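Local coordinates for flagellar protein FliT (Bordetella bronchiseptica, PDB 3H3M) that probably acts as a flagellar export chaperone, as FliT relatives do for the filament cap protein FliD, at residues A[31-35]-A[87-91]; A[38-43]-A[94-98]. All coordinates share one frame; numbering follows the deposited sequence.

Contact 1: residues A[31-35]-A[87-91]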
ATOM      1  N   THR A  31       0.264  -4.025   8.318  1.00  2.00           N
ATOM      2  CA  THR A  31       0.691  -4.406   6.962  1.00  2.00           C
ATOM      3  C   THR A  31       1.645  -5.601   6.989  1.00  2.04           C
ATOM      4  O   THR A  31       1.664  -6.387   6.044  1.00  2.00           O
ATOM      5  CB  THR A  31       1.281  -3.203   6.173  1.00  2.00           C
ATOM      6  OG1 THR A  31       2.374  -2.639   6.905  1.00  2.00           O
ATOM      7  CG2 THR A  31       0.225  -2.153   5.952  1.00  2.00           C
ATOM      8  N   SER A  32       2.391  -5.755   8.092  1.00  2.85           N
ATOM      9  CA  SER A  32       3.247  -6.925   8.291  1.00  3.38           C
ATOM     10  C   SER A  32       2.395  -8.190   8.564  1.00  3.62           C
ATOM     11  O   SER A  32       2.700  -9.289   8.072  1.00  2.60           O
ATOM     12  CB  SER A  32       4.263  -6.682   9.424  1.00  3.89           C
ATOM     13  OG  SER A  32       5.254  -5.702   9.076  1.00  5.28           O
ATOM     14  N   ARG A  33       1.328  -8.041   9.342  1.00  3.98           N
ATOM     15  CA  ARG A  33       0.349  -9.126   9.487  1.00  3.98           C
ATOM     16  C   ARG A  33      -0.273  -9.451   8.134  1.00  3.34           C
ATOM     17  O   ARG A  33      -0.447 -10.629   7.788  1.00  3.02           O
ATOM     18  CB  ARG A  33      -0.741  -8.759  10.514  1.00  5.18           C
ATOM     19  CG  ARG A  33      -0.371  -9.137  11.959  1.00  7.70           C
ATOM     20  CD  ARG A  33      -1.370  -8.625  12.951  1.00 11.27           C
ATOM     21  NE  ARG A  33      -1.017  -7.258  13.319  1.00 15.94           N
ATOM     22  CZ  ARG A  33      -1.861  -6.293  13.718  1.00 18.25           C
ATOM     23  NH1 ARG A  33      -3.186  -6.520  13.833  1.00 17.43           N
ATOM     24  NH2 ARG A  33      -1.357  -5.070  14.005  1.00 17.60           N
HETATM   25  N   MSE A  34      -0.575  -8.440   7.320  1.00  2.55           N
HETATM   26  CA  MSE A  34      -1.188  -8.758   6.022  1.00  2.80           C
HETATM   27  C   MSE A  34      -0.230  -9.579   5.202  1.00  2.00           C
HETATM   28  O   MSE A  34      -0.632 -10.545   4.554  1.00  2.00           O
HETATM   29  CB  MSE A  34      -1.555  -7.543   5.213  1.00  2.77           C
HETATM   30  CG  MSE A  34      -2.495  -6.671   5.875  1.00  7.96           C
HETATM   31 SE   MSE A  34      -3.076  -5.338   4.570  1.00 19.50          SE
HETATM   32  CE  MSE A  34      -1.348  -4.397   4.266  1.00 14.22           C
ATOM     33  N   LEU A  35       1.027  -9.163   5.223  1.00  2.00           N
ATOM     34  CA  LEU A  35       2.110  -9.913   4.532  1.00  2.00           C
ATOM     35  C   LEU A  35       2.213 -11.376   4.980  1.00  2.00           C
ATOM     36  O   LEU A  35       2.334 -12.233   4.134  1.00  2.46           O
ATOM     37  CB  LEU A  35       3.462  -9.241   4.698  1.00  2.00           C
ATOM     38  CG  LEU A  35       4.620  -9.770   3.842  1.00  2.51           C
ATOM     39  CD1 LEU A  35       4.188 -10.054   2.394  1.00  4.08           C
ATOM     40  CD2 LEU A  35       5.829  -8.803   3.889  1.00  2.00           C
ATOM     41  N   ASN A  87       5.648  -3.553   2.351  1.00  9.74           N
ATOM     42  CA  ASN A  87       4.673  -4.582   2.710  1.00  9.31           C
ATOM     43  C   ASN A  87       3.511  -4.662   1.765  1.00  8.72           C
ATOM     44  O   ASN A  87       3.079  -5.756   1.375  1.00 10.24           O
ATOM     45  CB  ASN A  87       4.200  -4.378   4.131  1.00  8.92           C
ATOM     46  CG  ASN A  87       5.192  -4.873   5.133  1.00  8.88           C
ATOM     47  OD1 ASN A  87       6.103  -5.663   4.791  1.00  7.61           O
ATOM     48  ND2 ASN A  87       5.032  -4.434   6.401  1.00  8.98           N
ATOM     49  N   ASP A  88       3.046  -3.509   1.347  1.00  8.46           N
ATOM     50  CA  ASP A  88       1.948  -3.406   0.405  1.00  7.50           C
ATOM     51  C   ASP A  88       2.379  -4.035  -0.907  1.00  7.08           C
ATOM     52  O   ASP A  88       1.657  -4.844  -1.495  1.00  6.84           O
ATOM     53  CB  ASP A  88       1.568  -1.931   0.234  1.00  8.23           C
ATOM     54  CG  ASP A  88       0.484  -1.454   1.240  1.00 10.59           C
ATOM     55  OD1 ASP A  88       0.206  -2.183   2.210  1.00 15.13           O
ATOM     56  OD2 ASP A  88      -0.137  -0.357   1.027  1.00 15.53           O
ATOM     57  N   ALA A  89       3.586  -3.700  -1.359  1.00  6.89           N
ATOM     58  CA  ALA A  89       4.107  -4.266  -2.629  1.00  5.79           C
ATOM     59  C   ALA A  89       4.261  -5.785  -2.539  1.00  4.81           C
ATOM     60  O   ALA A  89       3.946  -6.509  -3.471  1.00  4.20           O
ATOM     61  CB  ALA A  89       5.409  -3.619  -3.009  1.00  4.55           C
ATOM     62  N   ALA A  90       4.738  -6.253  -1.387  1.00  4.84           N
ATOM     63  CA  ALA A  90       5.063  -7.666  -1.196  1.00  4.15           C
ATOM     64  C   ALA A  90       3.769  -8.514  -1.222  1.00  4.48           C
ATOM     65  O   ALA A  90       3.766  -9.599  -1.800  1.00  4.55           O
ATOM     66  CB  ALA A  90       5.878  -7.878   0.071  1.00  2.00           C
ATOM     67  N   VAL A  91       2.685  -8.000  -0.636  1.00  5.62           N
ATOM     68  CA  VAL A  91       1.355  -8.671  -0.682  1.00  6.59           C
ATOM     69  C   VAL A  91       0.884  -8.845  -2.127  1.00  6.92           C
ATOM     70  O   VAL A  91       0.496  -9.927  -2.563  1.00  7.11           O
ATOM     71  CB  VAL A  91       0.229  -7.912   0.175  1.00  7.05           C
ATOM     72  CG1 VAL A  91      -1.155  -8.453  -0.169  1.00  8.60           C
ATOM     73  CG2 VAL A  91       0.451  -8.054   1.752  1.00  4.86           C
TER

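Contact 2: residues A[38-43]-A[94-98]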
ATOM      1  N   ALA A  38      -0.798 -13.228   3.430  1.00  2.00           N
ATOM      2  CA  ALA A  38      -0.507 -13.377   1.997  1.00  2.00           C
ATOM      3  C   ALA A  38       0.531 -14.488   1.744  1.00  2.00           C
ATOM      4  O   ALA A  38       0.397 -15.315   0.846  1.00  2.26           O
ATOM      5  CB  ALA A  38       0.010 -12.062   1.453  1.00  2.00           C
ATOM      6  N   ASN A  39       1.579 -14.478   2.534  1.00  2.00           N
ATOM      7  CA  ASN A  39       2.544 -15.540   2.541  1.00  2.00           C
ATOM      8  C   ASN A  39       1.912 -16.963   2.650  1.00  2.00           C
ATOM      9  O   ASN A  39       2.426 -17.909   2.053  1.00  2.00           O
ATOM     10  CB  ASN A  39       3.560 -15.317   3.682  1.00  2.00           C
ATOM     11  CG  ASN A  39       4.835 -16.118   3.485  1.00  3.44           C
ATOM     12  OD1 ASN A  39       4.956 -16.855   2.501  1.00  2.07           O
ATOM     13  ND2 ASN A  39       5.808 -15.966   4.408  1.00  4.74           N
ATOM     14  N   ALA A  40       0.821 -17.082   3.411  1.00  2.00           N
ATOM     15  CA  ALA A  40       0.182 -18.359   3.709  1.00  2.00           C
ATOM     16  C   ALA A  40      -0.993 -18.526   2.776  1.00  2.00           C
ATOM     17  O   ALA A  40      -1.803 -19.405   2.997  1.00  2.00           O
ATOM     18  CB  ALA A  40      -0.340 -18.407   5.181  1.00  2.00           C
ATOM     19  N   SER A  41      -1.111 -17.650   1.792  1.00  2.00           N
ATOM     20  CA  SER A  41      -2.238 -17.657   0.855  1.00  2.59           C
ATOM     21  C   SER A  41      -3.608 -17.529   1.514  1.00  2.59           C
ATOM     22  O   SER A  41      -4.587 -18.083   1.043  1.00  3.04           O
ATOM     23  CB  SER A  41      -2.195 -18.903  -0.055  1.00  3.39           C
ATOM     24  OG  SER A  41      -1.013 -18.909  -0.887  1.00  3.87           O
ATOM     25  N   ASN A  42      -3.682 -16.763   2.584  1.00  2.51           N
ATOM     26  CA  ASN A  42      -4.936 -16.639   3.308  1.00  2.95           C
ATOM     27  C   ASN A  42      -5.474 -15.303   2.885  1.00  2.68           C
ATOM     28  O   ASN A  42      -5.297 -14.269   3.533  1.00  3.49           O
ATOM     29  CB  ASN A  42      -4.756 -16.776   4.826  1.00  2.32           C
ATOM     30  CG  ASN A  42      -6.054 -17.033   5.541  1.00  3.80           C
ATOM     31  OD1 ASN A  42      -7.115 -16.508   5.143  1.00  4.46           O
ATOM     32  ND2 ASN A  42      -6.000 -17.833   6.630  1.00  3.89           N
ATOM     33  N   TRP A  43      -6.093 -15.343   1.732  1.00  2.25           N
ATOM     34  CA  TRP A  43      -6.578 -14.138   1.090  1.00  2.00           C
ATOM     35  C   TRP A  43      -7.646 -13.486   1.930  1.00  2.00           C
ATOM     36  O   TRP A  43      -7.621 -12.290   2.099  1.00  2.00           O
ATOM     37  CB  TRP A  43      -7.035 -14.472  -0.327  1.00  2.00           C
ATOM     38  CG  TRP A  43      -5.977 -15.299  -1.022  1.00  2.00           C
ATOM     39  CD1 TRP A  43      -6.109 -16.552  -1.537  1.00  2.55           C
ATOM     40  CD2 TRP A  43      -4.601 -14.935  -1.218  1.00  2.00           C
ATOM     41  NE1 TRP A  43      -4.917 -16.973  -2.069  1.00  2.00           N
ATOM     42  CE2 TRP A  43      -3.976 -16.003  -1.880  1.00  2.00           C
ATOM     43  CE3 TRP A  43      -3.856 -13.812  -0.902  1.00  2.00           C
ATOM     44  CZ2 TRP A  43      -2.658 -15.978  -2.254  1.00  2.00           C
ATOM     45  CZ3 TRP A  43      -2.528 -13.805  -1.229  1.00  3.70           C
ATOM     46  CH2 TRP A  43      -1.941 -14.887  -1.913  1.00  2.22           C
ATOM     47  N   LEU A  94       2.771 -11.456  -4.044  1.00  5.65           N
ATOM     48  CA  LEU A  94       2.510 -12.846  -3.680  1.00  5.32           C
ATOM     49  C   LEU A  94       1.228 -13.328  -4.325  1.00  4.57           C
ATOM     50  O   LEU A  94       1.159 -14.443  -4.824  1.00  3.95           O
ATOM     51  CB  LEU A  94       2.471 -13.019  -2.138  1.00  5.09           C
ATOM     52  CG  LEU A  94       3.868 -12.914  -1.540  1.00  4.42           C
ATOM     53  CD1 LEU A  94       3.838 -12.763  -0.053  1.00  5.58           C
ATOM     54  CD2 LEU A  94       4.651 -14.105  -1.917  1.00  2.14           C
ATOM     55  N   ALA A  95       0.248 -12.431  -4.355  1.00  4.97           N
ATOM     56  CA  ALA A  95      -1.123 -12.741  -4.744  1.00  5.64           C
ATOM     57  C   ALA A  95      -1.356 -12.696  -6.242  1.00  5.80           C
ATOM     58  O   ALA A  95      -2.003 -13.571  -6.835  1.00  6.39           O
ATOM     59  CB  ALA A  95      -2.113 -11.760  -4.012  1.00  4.83           C
ATOM     60  N   LEU A  96      -0.855 -11.654  -6.863  1.00  6.11           N
ATOM     61  CA  LEU A  96      -1.277 -11.379  -8.218  1.00  6.89           C
ATOM     62  C   LEU A  96      -0.751 -12.405  -9.218  1.00  7.12           C
ATOM     63  O   LEU A  96      -1.448 -12.697 -10.220  1.00  7.44           O
ATOM     64  CB  LEU A  96      -0.959  -9.914  -8.624  1.00  7.37           C
ATOM     65  CG  LEU A  96      -1.763  -8.754  -7.953  1.00  7.02           C
ATOM     66  CD1 LEU A  96      -1.513  -7.457  -8.673  1.00  5.48           C
ATOM     67  CD2 LEU A  96      -3.278  -9.064  -7.847  1.00  5.25           C
ATOM     68  N   PRO A  97       0.446 -12.978  -8.979  1.00  6.85           N
ATOM     69  CA  PRO A  97       0.842 -13.977  -9.988  1.00  6.97           C
ATOM     70  C   PRO A  97      -0.071 -15.199  -9.935  1.00  7.32           C
ATOM     71  O   PRO A  97      -0.411 -15.766 -10.956  1.00  7.22           O
ATOM     72  CB  PRO A  97       2.282 -14.300  -9.609  1.00  6.44           C
ATOM     73  CG  PRO A  97       2.733 -13.129  -8.841  1.00  6.24           C
ATOM     74  CD  PRO A  97       1.555 -12.694  -8.060  1.00  6.96           C
ATOM     75  N   GLN A  98      -0.542 -15.541  -8.742  1.00  8.09           N
ATOM     76  CA  GLN A  98      -1.547 -16.611  -8.603  1.00  7.98           C
ATOM     77  C   GLN A  98      -2.900 -16.253  -9.214  1.00  7.11           C
ATOM     78  O   GLN A  98      -3.564 -17.102  -9.807  1.00  6.72           O
ATOM     79  CB  GLN A  98      -1.753 -16.972  -7.135  1.00  8.21           C
ATOM     80  CG  GLN A  98      -0.510 -17.515  -6.467  1.00 11.73           C
ATOM     81  CD  GLN A  98      -0.717 -17.776  -4.956  1.00 16.04           C
ATOM     82  OE1 GLN A  98      -1.624 -18.549  -4.539  1.00 14.09           O
ATOM     83  NE2 GLN A  98       0.148 -17.144  -4.131  1.00 15.67           N
TER

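Contact 1: residues A[31-35]-A[87-91]
Thr-31 to Leu-35 of helix 20-39 and Asn-87 to Val-91 of helix 72-105 run the same way, their axes 8.9 Å apart and inclined by 18°. Thr-31 lies level with Asn-87, and Leu-35 with Val-91. This is a parallel helix pair of the helical bundle, with a buried amide among apolar side chains. Asn-87 ND2 donates to Thr-31 OG1 at 3.2 Å, nearly straight (170°) and in the amide plane. A second, more bent bond of 3.0 Å goes from Asn-87 ND2 to Ser-32 OG, which is tilted from that plane. Both hydroxyls also bond back to the carbonyl of Ala-28, and Thr-31 OG1 to that of Ile-27 too. Leu-35 has CG anti to its N (chi1 -170°), which swings the branch to the partner helix. There its CD1 packs on Ala-90 CB at 3.6 Å, while CD2 meets Asn-87 OD1 at 3.3 Å. Val-91 CG2 rests against the Leu-35 backbone and Met-34 CB. The bent selenomethionine tail of Met-34 brings CE to Asp-88 OD1, which also has a long, weak ion pair with Arg-92 of the second subunit. Helix 43-63 adds Tyr-53 against Thr-31 and Asp-88, and His-49 against Met-34.

Contact 2: residues A[38-43]-A[94-98]
Trp-43 meets Gln-98 at the edge of its indole, near the ring plane, with CZ2 3.6 Å from Gln-98 NE2. The ring and amide planes stand 65° apart, so the two groups are not stacked. One face of the indole carries the Ser-41 backbone, whose C sits over the ring centre. Ala-95 approaches obliquely, its CB 3.5 Å from Trp-43 CZ3. The Gln-98 amide is steadied within its own helix: NE2 donates to Leu-94 O at 3.0 Å, a bent bond with the donor well above the carbonyl plane. The side chain, extended beyond CG, reaches back one turn to Leu-94 O and sets its amide at the indole edge. Ser-41 OG lies 3.7 Å from Gln-98 OE1, near it but not hydrogen-bonded. Across the contact, residues 38-43 form the corner between two helices of the bundle. Helix 20-39 ends in a Schellman motif, with Asn-42 N bonded to Ala-37 O and Ser-41 N to Ala-38 O, the latter at 2.9 Å. Ser-41, with positive phi, is its C-prime residue. Asn-42 then serves as N-cap of helix 43-63, with OD1 accepting from Leu-45 N. The turn brings the Ser-41 backbone over the indole two residues on. Leu-94 reaches the last turn of helix 20-39, with CD1 3.8 Å from Asn-39 N and 4.2 Å from Ala-38 CB. Leu-99 of the second subunit packs on both Trp-43 and Ala-95.

Both contacts use helices 20-39 and 72-105, with centres about 10 Å apart; contact 2 adds the start of helix 43-63. The segments come in the order 31-35, 38-43, 87-91, 94-98, so they alternate along the chain. Helix 43-63, which comes between the two parallel helices in the chain, runs back alongside, consistent with an up-down-up three-helix bundle. The centre of contact 1 is about 6 Å from the centre of the chain, that of contact 2 about 15 Å. They touch directly: Leu-35 CD1 is 3.7 Å from Leu-94 CD1, and Val-91 CG2 packs on Ala-38 CB. An apolar seam thus continues from one to the other. Both also reach the second subunit, so the same helix pairing borders the dimer interface.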